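Local coordinates for putative uncharacterized protein (Ustilago maydis, PDB 4GNX), which probably serves as the large subunit of replication protein A and binds single-stranded DNA through OB-fold domains, one carrying a zinc ion, at residues E150-S153 / R158-Q161; K176-G181 / G263-N268; Y307-A312 / N326-E331. One frame throughout, in Å; residues are numbered along the deposited sequence.

Contact 1 of 3, residues E150-S153 / R158-Q161. With nucleotides of chain G.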
loop_
_atom_site.group_PDB
_atom_site.type_symbol
_atom_site.label_atom_id
_atom_site.label_comp_id
_atom_site.label_asym_id
_atom_site.label_seq_id
_atom_site.Cartn_x
_atom_site.Cartn_y
_atom_site.Cartn_z
ATOM N N GLU C 150 4.439 -28.271 6.588
ATOM C CA GLU C 150 3.123 -27.993 6.063
ATOM C C GLU C 150 2.353 -27.129 7.034
ATOM O O GLU C 150 2.132 -27.515 8.181
ATOM C CB GLU C 150 2.359 -29.284 5.793
ATOM C CG GLU C 150 0.972 -29.038 5.224
ATOM C CD GLU C 150 0.452 -30.200 4.401
ATOM O OE1 GLU C 150 1.283 -30.981 3.871
ATOM O OE2 GLU C 150 -0.793 -30.327 4.282
ATOM N N ILE C 151 1.944 -25.956 6.564
ATOM C CA ILE C 151 1.194 -25.026 7.394
ATOM C C ILE C 151 0.011 -24.444 6.644
ATOM O O ILE C 151 0.141 -24.044 5.479
ATOM C CB ILE C 151 2.053 -23.843 7.894
ATOM C CG1 ILE C 151 3.516 -23.944 7.414
ATOM C CG2 ILE C 151 1.917 -23.703 9.408
ATOM C CD1 ILE C 151 3.775 -23.426 6.009
ATOM N N VAL C 152 -1.134 -24.422 7.334
ATOM C CA VAL C 152 -2.332 -23.676 6.920
ATOM C C VAL C 152 -2.096 -22.197 7.213
ATOM O O VAL C 152 -2.013 -21.784 8.377
ATOM C CB VAL C 152 -3.614 -24.147 7.659
ATOM C CG1 VAL C 152 -4.785 -23.214 7.378
ATOM C CG2 VAL C 152 -3.976 -25.576 7.274
ATOM N N SER C 153 -1.968 -21.412 6.149
ATOM C CA SER C 153 -1.820 -19.976 6.280
ATOM C C SER C 153 -3.108 -19.413 6.838
ATOM O O SER C 153 -4.193 -19.737 6.347
ATOM C CB SER C 153 -1.514 -19.337 4.925
ATOM O OG SER C 153 -2.449 -19.753 3.950
ATOM N N ARG C 158 -5.824 -22.577 3.609
ATOM C CA ARG C 158 -5.535 -23.761 2.796
ATOM C C ARG C 158 -4.082 -24.205 3.032
ATOM O O ARG C 158 -3.181 -23.363 3.016
ATOM C CB ARG C 158 -5.747 -23.451 1.307
ATOM C CG ARG C 158 -7.194 -23.482 0.831
ATOM C CD ARG C 158 -7.294 -23.284 -0.679
ATOM N NE ARG C 158 -7.169 -21.880 -1.083
ATOM C CZ ARG C 158 -6.035 -21.282 -1.461
ATOM N NH1 ARG C 158 -4.890 -21.954 -1.490
ATOM N NH2 ARG C 158 -6.047 -20.001 -1.810
ATOM N N PRO C 159 -3.847 -25.526 3.232
ATOM C CA PRO C 159 -2.505 -26.046 3.566
ATOM C C PRO C 159 -1.432 -25.601 2.574
ATOM O O PRO C 159 -1.748 -25.360 1.406
ATOM C CB PRO C 159 -2.683 -27.571 3.493
ATOM C CG PRO C 159 -4.137 -27.804 3.681
ATOM C CD PRO C 159 -4.830 -26.617 3.077
ATOM N N VAL C 160 -0.185 -25.477 3.037
ATOM C CA VAL C 160 0.928 -25.087 2.157
ATOM C C VAL C 160 2.223 -25.853 2.431
ATOM O O VAL C 160 2.678 -25.929 3.575
ATOM C CB VAL C 160 1.253 -23.577 2.239
ATOM C CG1 VAL C 160 2.061 -23.156 1.020
ATOM C CG2 VAL C 160 -0.006 -22.727 2.352
ATOM N N GLN C 161 2.818 -26.401 1.374
ATOM C CA GLN C 161 4.148 -27.020 1.472
ATOM C C GLN C 161 5.249 -25.965 1.463
ATOM O O GLN C 161 5.214 -25.030 0.666
ATOM C CB GLN C 161 4.391 -28.028 0.338
ATOM C CG GLN C 161 3.938 -29.453 0.640
ATOM C CD GLN C 161 2.440 -29.668 0.454
ATOM O OE1 GLN C 161 1.793 -29.014 -0.374
ATOM N NE2 GLN C 161 1.882 -30.599 1.225
ATOM P P DT G 6 3.637 -13.876 -0.363
ATOM O OP1 DT G 6 3.290 -12.487 0.031
ATOM O OP2 DT G 6 5.058 -14.221 -0.639
ATOM O "O5'" DT G 6 3.082 -14.852 0.769
ATOM C "C5'" DT G 6 1.829 -14.583 1.436
ATOM C "C4'" DT G 6 1.159 -15.865 1.879
ATOM O "O4'" DT G 6 0.998 -16.769 0.761
ATOM C "C3'" DT G 6 1.894 -16.647 2.968
ATOM O "O3'" DT G 6 0.972 -17.008 4.000
ATOM C "C2'" DT G 6 2.478 -17.847 2.242
ATOM C "C1'" DT G 6 1.571 -18.039 1.037
ATOM N N1 DT G 6 2.274 -18.493 -0.185
ATOM C C2 DT G 6 1.962 -19.725 -0.717
ATOM O O2 DT G 6 1.133 -20.474 -0.228
ATOM N N3 DT G 6 2.664 -20.052 -1.851
ATOM C C4 DT G 6 3.622 -19.289 -2.491
ATOM O O4 DT G 6 4.170 -19.718 -3.502
ATOM C C5 DT G 6 3.894 -18.007 -1.883
ATOM C C7 DT G 6 4.911 -17.107 -2.509
ATOM C C6 DT G 6 3.217 -17.679 -0.775
#
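Glu150 reaches over to two residues of the neighbouring strand. Its chain runs out extended, with CG anti to the backbone N (chi1 -179°), which lays the carboxylate alongside Pro159 and Gln161, all three pointing the same way from the sheet. Glu150 OE2 lies 3.4 Å from Pro159 CB, while OE1 approaches NE2 of the Gln161 amide. The angle there is too poor for a hydrogen bond, and carboxylate and amide planes stand 80° apart. Closer to the backbone, CA of Glu150 makes a CA-H...O contact with the Val160 carbonyl, at 3.3 Å between Glu150 CA and Val160 O. That same carbonyl accepts the amide of Ile151, with 3.1 Å from Ile151 N to Val160 O; the return bond from Val160 N to Ile151 O is weak.

The contact lies beside the turn of the antiparallel hairpin of strands 135-152 and 159-168, in an OB-fold domain. The strand segments run antiparallel at 149°, and four residues of the turn link them.

Val160 sits on the other face, toward the DNA. Val160 CG2 rests 3.4 Å from Ile151 O, and CG1, anti to the backbone N, is the branch that meets the base of DT6 of chain G at O2. Ser153 packs its CB against O3' of the same nucleotide, while its hydroxyl bonds to Ser156 within the turn. On the Glu150 face, Val152 CG2 and Pro159 CG make a further apolar contact at 4.2 Å. Arg158 points away from the other segment, and its NH2 makes a long, weak ion pair with a DNA phosphate.

Contact 2 of 3, residues K176-G181 / G263-N268. With nucleotides of chain G.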
loop_
_atom_site.group_PDB
_atom_site.type_symbol
_atom_site.label_atom_id
_atom_site.label_comp_id
_atom_site.label_asym_id
_atom_site.label_seq_id
_atom_site.Cartn_x
_atom_site.Cartn_y
_atom_site.Cartn_z
ATOM N N LYS C 176 18.637 -17.413 4.510
ATOM C CA LYS C 176 17.599 -18.422 4.318
ATOM C C LYS C 176 16.721 -18.098 3.093
ATOM O O LYS C 176 16.417 -16.932 2.815
ATOM C CB LYS C 176 16.736 -18.583 5.579
ATOM C CG LYS C 176 17.388 -19.274 6.778
ATOM C CD LYS C 176 17.747 -18.272 7.869
ATOM C CE LYS C 176 17.473 -18.799 9.281
ATOM N NZ LYS C 176 18.542 -19.698 9.790
ATOM N N LEU C 177 16.342 -19.133 2.347
ATOM C CA LEU C 177 15.402 -18.984 1.242
ATOM C C LEU C 177 14.309 -20.044 1.319
ATOM O O LEU C 177 14.597 -21.236 1.454
ATOM C CB LEU C 177 16.119 -19.064 -0.101
ATOM C CG LEU C 177 15.282 -18.780 -1.363
ATOM C CD1 LEU C 177 16.172 -18.184 -2.446
ATOM C CD2 LEU C 177 14.539 -20.001 -1.899
ATOM N N THR C 178 13.057 -19.609 1.218
ATOM C CA THR C 178 11.918 -20.530 1.259
ATOM C C THR C 178 11.478 -20.982 -0.145
ATOM O O THR C 178 11.348 -20.153 -1.051
ATOM C CB THR C 178 10.730 -19.902 2.028
ATOM O OG1 THR C 178 11.017 -19.881 3.436
ATOM C CG2 THR C 178 9.444 -20.665 1.791
ATOM N N LEU C 179 11.279 -22.291 -0.316
ATOM C CA LEU C 179 10.579 -22.836 -1.480
ATOM C C LEU C 179 9.160 -23.143 -1.086
ATOM O O LEU C 179 8.906 -23.572 0.036
ATOM C CB LEU C 179 11.207 -24.139 -1.975
ATOM C CG LEU C 179 12.708 -24.217 -2.248
ATOM C CD1 LEU C 179 13.072 -25.590 -2.784
ATOM C CD2 LEU C 179 13.151 -23.131 -3.211
ATOM N N TRP C 180 8.237 -22.953 -2.016
ATOM C CA TRP C 180 6.848 -23.270 -1.774
ATOM C C TRP C 180 6.404 -24.396 -2.648
ATOM O O TRP C 180 7.098 -24.762 -3.598
ATOM C CB TRP C 180 5.987 -22.059 -2.053
ATOM C CG TRP C 180 6.363 -20.819 -1.278
ATOM C CD1 TRP C 180 7.107 -19.740 -1.726
ATOM C CD2 TRP C 180 5.985 -20.474 0.103
ATOM N NE1 TRP C 180 7.224 -18.791 -0.750
ATOM C CE2 TRP C 180 6.573 -19.165 0.369
ATOM C CE3 TRP C 180 5.246 -21.101 1.106
ATOM C CZ2 TRP C 180 6.427 -18.528 1.592
ATOM C CZ3 TRP C 180 5.103 -20.446 2.332
ATOM C CH2 TRP C 180 5.684 -19.192 2.566
ATOM N N GLY C 181 5.243 -24.965 -2.317
ATOM C CA GLY C 181 4.516 -25.884 -3.192
ATOM C C GLY C 181 5.255 -27.113 -3.669
ATOM O O GLY C 181 5.977 -27.755 -2.917
ATOM N N GLY C 263 10.554 -21.358 11.304
ATOM C CA GLY C 263 10.353 -20.929 9.930
ATOM C C GLY C 263 9.539 -19.816 9.306
ATOM O O GLY C 263 8.344 -19.977 9.049
ATOM N N GLY C 264 10.231 -18.737 8.943
ATOM C CA GLY C 264 9.639 -17.670 8.141
ATOM C C GLY C 264 10.539 -17.003 7.109
ATOM O O GLY C 264 10.418 -15.798 6.880
ATOM N N ALA C 265 11.433 -17.768 6.475
ATOM C CA ALA C 265 12.347 -17.210 5.465
ATOM C C ALA C 265 11.588 -16.513 4.347
ATOM O O ALA C 265 10.691 -17.092 3.739
ATOM C CB ALA C 265 13.256 -18.276 4.890
ATOM N N GLY C 266 11.952 -15.256 4.105
ATOM C CA GLY C 266 11.324 -14.435 3.087
ATOM C C GLY C 266 10.183 -13.588 3.604
ATOM O O GLY C 266 9.763 -12.642 2.932
ATOM N N ALA C 267 9.678 -13.924 4.792
ATOM C CA ALA C 267 8.544 -13.209 5.406
ATOM C C ALA C 267 8.910 -11.840 5.972
ATOM O O ALA C 267 10.079 -11.539 6.194
ATOM C CB ALA C 267 7.887 -14.062 6.486
ATOM N N ASN C 268 7.894 -11.014 6.192
ATOM C CA ASN C 268 8.061 -9.754 6.900
ATOM C C ASN C 268 7.486 -9.876 8.298
ATOM O O ASN C 268 6.329 -10.251 8.474
ATOM C CB ASN C 268 7.441 -8.584 6.129
ATOM C CG ASN C 268 8.368 -8.027 5.065
ATOM O OD1 ASN C 268 9.485 -8.509 4.878
ATOM N ND2 ASN C 268 7.910 -7.000 4.362
ATOM P P DT G 7 1.212 -16.372 5.442
ATOM O OP1 DT G 7 0.020 -16.623 6.291
ATOM O OP2 DT G 7 1.681 -14.977 5.234
ATOM O "O5'" DT G 7 2.425 -17.260 5.971
ATOM C "C5'" DT G 7 2.299 -18.693 6.090
ATOM C "C4'" DT G 7 3.524 -19.290 6.748
ATOM O "O4'" DT G 7 4.680 -19.121 5.898
ATOM C "C3'" DT G 7 3.915 -18.685 8.093
ATOM O "O3'" DT G 7 4.485 -19.724 8.891
ATOM C "C2'" DT G 7 4.962 -17.651 7.717
ATOM C "C1'" DT G 7 5.664 -18.324 6.549
ATOM N N1 DT G 7 6.253 -17.430 5.533
ATOM C C2 DT G 7 7.536 -17.704 5.117
ATOM O O2 DT G 7 8.205 -18.611 5.577
ATOM N N3 DT G 7 8.012 -16.865 4.140
ATOM C C4 DT G 7 7.342 -15.817 3.538
ATOM O O4 DT G 7 7.902 -15.150 2.674
ATOM C C5 DT G 7 5.999 -15.590 4.018
ATOM C C7 DT G 7 5.203 -14.465 3.436
ATOM C C6 DT G 7 5.524 -16.403 4.972
ATOM P P DT G 6 3.637 -13.876 -0.363
ATOM O OP1 DT G 6 3.290 -12.487 0.031
ATOM O OP2 DT G 6 5.058 -14.221 -0.639
ATOM O "O5'" DT G 6 3.082 -14.852 0.769
ATOM C "C5'" DT G 6 1.829 -14.583 1.436
ATOM C "C4'" DT G 6 1.159 -15.865 1.879
ATOM O "O4'" DT G 6 0.998 -16.769 0.761
ATOM C "C3'" DT G 6 1.894 -16.647 2.968
ATOM O "O3'" DT G 6 0.972 -17.008 4.000
ATOM C "C2'" DT G 6 2.478 -17.847 2.242
ATOM C "C1'" DT G 6 1.571 -18.039 1.037
ATOM N N1 DT G 6 2.274 -18.493 -0.185
ATOM C C2 DT G 6 1.962 -19.725 -0.717
ATOM O O2 DT G 6 1.133 -20.474 -0.228
ATOM N N3 DT G 6 2.664 -20.052 -1.851
ATOM C C4 DT G 6 3.622 -19.289 -2.491
ATOM O O4 DT G 6 4.170 -19.718 -3.502
ATOM C C5 DT G 6 3.894 -18.007 -1.883
ATOM C C7 DT G 6 4.911 -17.107 -2.509
ATOM C C6 DT G 6 3.217 -17.679 -0.775
ATOM P P DT G 8 4.215 -19.750 10.466
ATOM O OP1 DT G 8 4.463 -21.133 10.948
ATOM O OP2 DT G 8 2.900 -19.105 10.742
ATOM O "O5'" DT G 8 5.380 -18.804 10.999
ATOM C "C5'" DT G 8 6.681 -19.334 11.299
ATOM C "C4'" DT G 8 7.584 -18.228 11.793
ATOM O "O4'" DT G 8 7.775 -17.259 10.736
ATOM C "C3'" DT G 8 7.012 -17.418 12.950
ATOM O "O3'" DT G 8 7.108 -18.091 14.217
ATOM C "C2'" DT G 8 7.752 -16.103 12.808
ATOM C "C1'" DT G 8 7.810 -15.941 11.291
ATOM N N1 DT G 8 6.697 -15.154 10.696
ATOM C C2 DT G 8 6.988 -13.920 10.152
ATOM O O2 DT G 8 8.111 -13.447 10.133
ATOM N N3 DT G 8 5.908 -13.259 9.625
ATOM C C4 DT G 8 4.597 -13.692 9.593
ATOM O O4 DT G 8 3.732 -12.984 9.083
ATOM C C5 DT G 8 4.362 -14.991 10.186
ATOM C C7 DT G 8 2.971 -15.540 10.199
ATOM C C6 DT G 8 5.410 -15.647 10.700
#
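Lys176 meets the loop through the base of its side chain, with CB 3.6 Å from Ala265 CB; beyond that the chain bends and leads off. Leu177 turns the other way, onto Leu214 and Met216 of strand 213-217. Thr178 carries the contact. Its OG1 stands anti to the carbonyl carbon (chi1 -73°) and donates to Ala265 O, 2.8 Å from Thr178 OG1 and 29° out of the carbonyl plane. The same oxygen takes a second bond, nearly straight, from the DNA: DT7 N3 of chain G lies 2.7 Å from Ala265 O, with an angle of 163° at the hydrogen. Protein hydroxyl and thymine thus share one acceptor.

Thr178 also places CG2 over the centre of one face of the Trp180 indole, 3.5 Å above its plane. The base of DT6 of chain G lies over the opposite face, offset toward the rim, and O4' of DT7 sits at the ring's edge, in plane. Trp180 NE1 is bonded to Ser215 OG, which fixes the rotation of an indole held between Thr178 CG2 and the DT6 base.

The facing loop gets its shape from a type II turn, Gly264 to Ala267, closed by a bond of 2.9 Å from Ala267 N to Gly264 O, with Gly266 taking the positive phi. Asn268 O accepts N3 of DT8 of chain G. Strand floor, aromatic residue and linker loop line a DNA-binding groove of the kind an OB fold presents to single-stranded DNA.

Contact 3 of 3, residues Y307-A312 / N326-E331. With ZN (zinc ion), chain I; nucleotides of chain G.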
loop_
_atom_site.group_PDB
_atom_site.type_symbol
_atom_site.label_atom_id
_atom_site.label_comp_id
_atom_site.label_asym_id
_atom_site.label_seq_id
_atom_site.Cartn_x
_atom_site.Cartn_y
_atom_site.Cartn_z
ATOM N N TYR C 307 -3.942 8.839 31.368
ATOM C CA TYR C 307 -2.653 8.729 32.007
ATOM C C TYR C 307 -2.771 8.379 33.483
ATOM O O TYR C 307 -3.800 8.607 34.113
ATOM C CB TYR C 307 -1.838 10.005 31.812
ATOM C CG TYR C 307 -2.548 11.263 32.228
ATOM C CD1 TYR C 307 -2.690 11.596 33.582
ATOM C CD2 TYR C 307 -3.067 12.133 31.276
ATOM C CE1 TYR C 307 -3.332 12.758 33.974
ATOM C CE2 TYR C 307 -3.705 13.303 31.657
ATOM C CZ TYR C 307 -3.835 13.605 33.006
ATOM O OH TYR C 307 -4.467 14.755 33.393
ATOM N N TYR C 308 -1.708 7.783 34.002
ATOM C CA TYR C 308 -1.641 7.389 35.388
ATOM C C TYR C 308 -0.490 8.134 36.024
ATOM O O TYR C 308 0.395 8.633 35.320
ATOM C CB TYR C 308 -1.483 5.866 35.540
ATOM C CG TYR C 308 -0.150 5.302 35.111
ATOM C CD1 TYR C 308 0.814 4.914 36.056
ATOM C CD2 TYR C 308 0.152 5.149 33.757
ATOM C CE1 TYR C 308 2.042 4.405 35.656
ATOM C CE2 TYR C 308 1.374 4.639 33.347
ATOM C CZ TYR C 308 2.310 4.275 34.294
ATOM O OH TYR C 308 3.498 3.780 33.843
ATOM N N THR C 309 -0.540 8.238 37.351
ATOM C CA THR C 309 0.533 8.842 38.141
ATOM C C THR C 309 1.606 7.794 38.431
ATOM O O THR C 309 1.334 6.776 39.065
ATOM C CB THR C 309 0.012 9.401 39.483
ATOM O OG1 THR C 309 -0.531 8.326 40.263
ATOM C CG2 THR C 309 -1.060 10.454 39.269
ATOM N N ALA C 310 2.826 8.067 37.975
ATOM C CA ALA C 310 3.930 7.090 38.006
ATOM C C ALA C 310 5.132 7.483 38.880
ATOM O O ALA C 310 5.307 8.654 39.232
ATOM C CB ALA C 310 4.381 6.767 36.581
ATOM N N CYS C 311 5.966 6.490 39.197
ATOM C CA CYS C 311 7.075 6.638 40.141
ATOM C C CYS C 311 8.185 7.517 39.605
ATOM O O CYS C 311 8.611 7.350 38.458
ATOM C CB CYS C 311 7.635 5.261 40.480
ATOM S SG CYS C 311 9.148 5.191 41.482
ATOM N N ALA C 312 8.665 8.430 40.448
ATOM C CA ALA C 312 9.719 9.375 40.060
ATOM C C ALA C 312 11.146 8.793 40.113
ATOM O O ALA C 312 12.133 9.532 40.029
ATOM C CB ALA C 312 9.611 10.654 40.882
ATOM N N ASN C 326 -0.099 12.140 52.611
ATOM C CA ASN C 326 -0.498 12.710 51.301
ATOM C C ASN C 326 0.612 12.825 50.277
ATOM O O ASN C 326 0.563 13.662 49.377
ATOM C CB ASN C 326 -1.229 14.055 51.447
ATOM C CG ASN C 326 -2.544 13.927 52.182
ATOM O OD1 ASN C 326 -3.360 13.039 51.904
ATOM N ND2 ASN C 326 -2.754 14.816 53.142
ATOM N N ASN C 327 1.611 11.973 50.415
ATOM C CA ASN C 327 2.678 11.896 49.451
ATOM C C ASN C 327 2.410 10.761 48.499
ATOM O O ASN C 327 1.594 9.897 48.789
ATOM C CB ASN C 327 4.003 11.708 50.176
ATOM C CG ASN C 327 4.451 12.972 50.870
ATOM O OD1 ASN C 327 4.300 14.068 50.309
ATOM N ND2 ASN C 327 4.993 12.841 52.099
ATOM N N TRP C 328 3.089 10.770 47.361
ATOM C CA TRP C 328 2.956 9.685 46.401
ATOM C C TRP C 328 3.919 8.561 46.679
ATOM O O TRP C 328 5.133 8.743 46.542
ATOM C CB TRP C 328 3.106 10.219 44.986
ATOM C CG TRP C 328 1.943 11.103 44.631
ATOM C CD1 TRP C 328 1.852 12.482 44.757
ATOM C CD2 TRP C 328 0.643 10.683 44.129
ATOM N NE1 TRP C 328 0.630 12.929 44.356
ATOM C CE2 TRP C 328 -0.144 11.902 43.968
ATOM C CE3 TRP C 328 0.082 9.465 43.777
ATOM C CZ2 TRP C 328 -1.439 11.878 43.483
ATOM C CZ3 TRP C 328 -1.222 9.457 43.291
ATOM C CH2 TRP C 328 -1.961 10.640 43.148
ATOM N N ARG C 329 3.383 7.396 47.072
ATOM C CA ARG C 329 4.209 6.219 47.383
ATOM C C ARG C 329 4.337 5.163 46.256
ATOM O O ARG C 329 3.323 4.721 45.689
ATOM C CB ARG C 329 3.763 5.554 48.701
ATOM C CG ARG C 329 4.546 4.285 49.026
ATOM C CD ARG C 329 4.606 3.951 50.508
ATOM N NE ARG C 329 5.755 3.074 50.806
ATOM C CZ ARG C 329 5.726 1.738 50.792
ATOM N NH1 ARG C 329 4.605 1.080 50.510
ATOM N NH2 ARG C 329 6.824 1.048 51.062
ATOM N N CYS C 330 5.587 4.766 45.967
ATOM C CA CYS C 330 5.891 3.601 45.125
ATOM C C CYS C 330 6.130 2.371 45.990
ATOM O O CYS C 330 6.792 2.460 47.025
ATOM C CB CYS C 330 7.134 3.842 44.251
ATOM S SG CYS C 330 7.515 2.458 43.135
ATOM N N GLU C 331 5.606 1.224 45.561
ATOM C CA GLU C 331 5.841 -0.040 46.278
ATOM C C GLU C 331 7.241 -0.588 46.004
ATOM O O GLU C 331 8.046 -0.723 46.923
ATOM C CB GLU C 331 4.782 -1.105 45.927
ATOM C CG GLU C 331 3.373 -0.840 46.435
ATOM C CD GLU C 331 3.350 -0.345 47.864
ATOM O OE1 GLU C 331 3.568 0.867 48.080
ATOM O OE2 GLU C 331 3.108 -1.165 48.772
HETATM ZN ZN ZN I . 9.326 2.897 41.703
ATOM P P DT G 13 7.159 -1.059 35.223
ATOM O OP1 DT G 13 7.120 0.234 35.941
ATOM O OP2 DT G 13 7.627 -2.268 35.954
ATOM O "O5'" DT G 13 5.716 -1.351 34.604
ATOM C "C5'" DT G 13 4.495 -0.930 35.253
ATOM C "C4'" DT G 13 3.792 0.133 34.437
ATOM O "O4'" DT G 13 4.543 0.429 33.246
ATOM C "C3'" DT G 13 2.402 -0.238 33.933
ATOM O "O3'" DT G 13 1.426 0.275 34.832
ATOM C "C2'" DT G 13 2.252 0.569 32.654
ATOM C "C1'" DT G 13 3.669 0.981 32.271
ATOM N N1 DT G 13 4.089 0.473 30.961
ATOM C C2 DT G 13 4.796 1.303 30.116
ATOM O O2 DT G 13 5.074 2.460 30.394
ATOM N N3 DT G 13 5.161 0.726 28.924
ATOM C C4 DT G 13 4.900 -0.567 28.505
ATOM O O4 DT G 13 5.290 -0.943 27.402
ATOM C C5 DT G 13 4.155 -1.381 29.445
ATOM C C7 DT G 13 3.824 -2.794 29.083
ATOM C C6 DT G 13 3.797 -0.827 30.610
#
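Cys311 and Cys330 mark the point where the two backbones come nearest, CA to CA 6.0 Å, with no hydrogen bond joining the segments. Residues 307-310 end the long strand 290-310, whereas 328-330 form the middle strand of a small three-stranded sheet; the two segments meet through side chains and the zinc ion.

Both cysteines hold SG anti to the backbone N (chi1 173° and -177°), which turns the sulfurs onto one zinc ion. Cys311 SG binds the zinc at 2.3 Å and Cys330 SG at 2.4 Å; Cys316 and Cys333 complete the site. Away from the metal, Thr309 and Trp328 cross at about a right angle: the methyl CG2 of Thr309 lies over one face of the indole, 4.0 Å from Trp328 CH2, while OG1 touches CZ3. OG1 also makes a weak hydrogen bond to Val320 O. Neighbouring Tyr308 bonds through its hydroxyl to Asn317 O, and Tyr308 OH also lies against C1' of DT13 of chain G, linking strand 290-310 to the DNA. A four-cysteine zinc site on a small sheet, set into an OB-fold domain, is characteristic of the zinc ribbon in the C-terminal domain of the large replication protein A subunit.

Overall arrangement
In chain order the three contacts follow one another. Contacts 1 and 2 both reach one sheet, through neighbouring strands 159-168 and 174-180, though the other side of contact 2 is a loop; their centres are about 13 Å apart. Gln161 O probably accepts a hydrogen bond from Gly181 N, and Val160 packs on Trp180. Contact 3 lies elsewhere, in the C-terminal domain, its centre about 50 Å from that of contact 1 and 48 Å from that of contact 2. What joins them is the DNA: contact 1 packs on DT6 of chain G, contact 2 holds DT6 to DT8 and contact 3 reaches DT13, so one strand runs across separate domains.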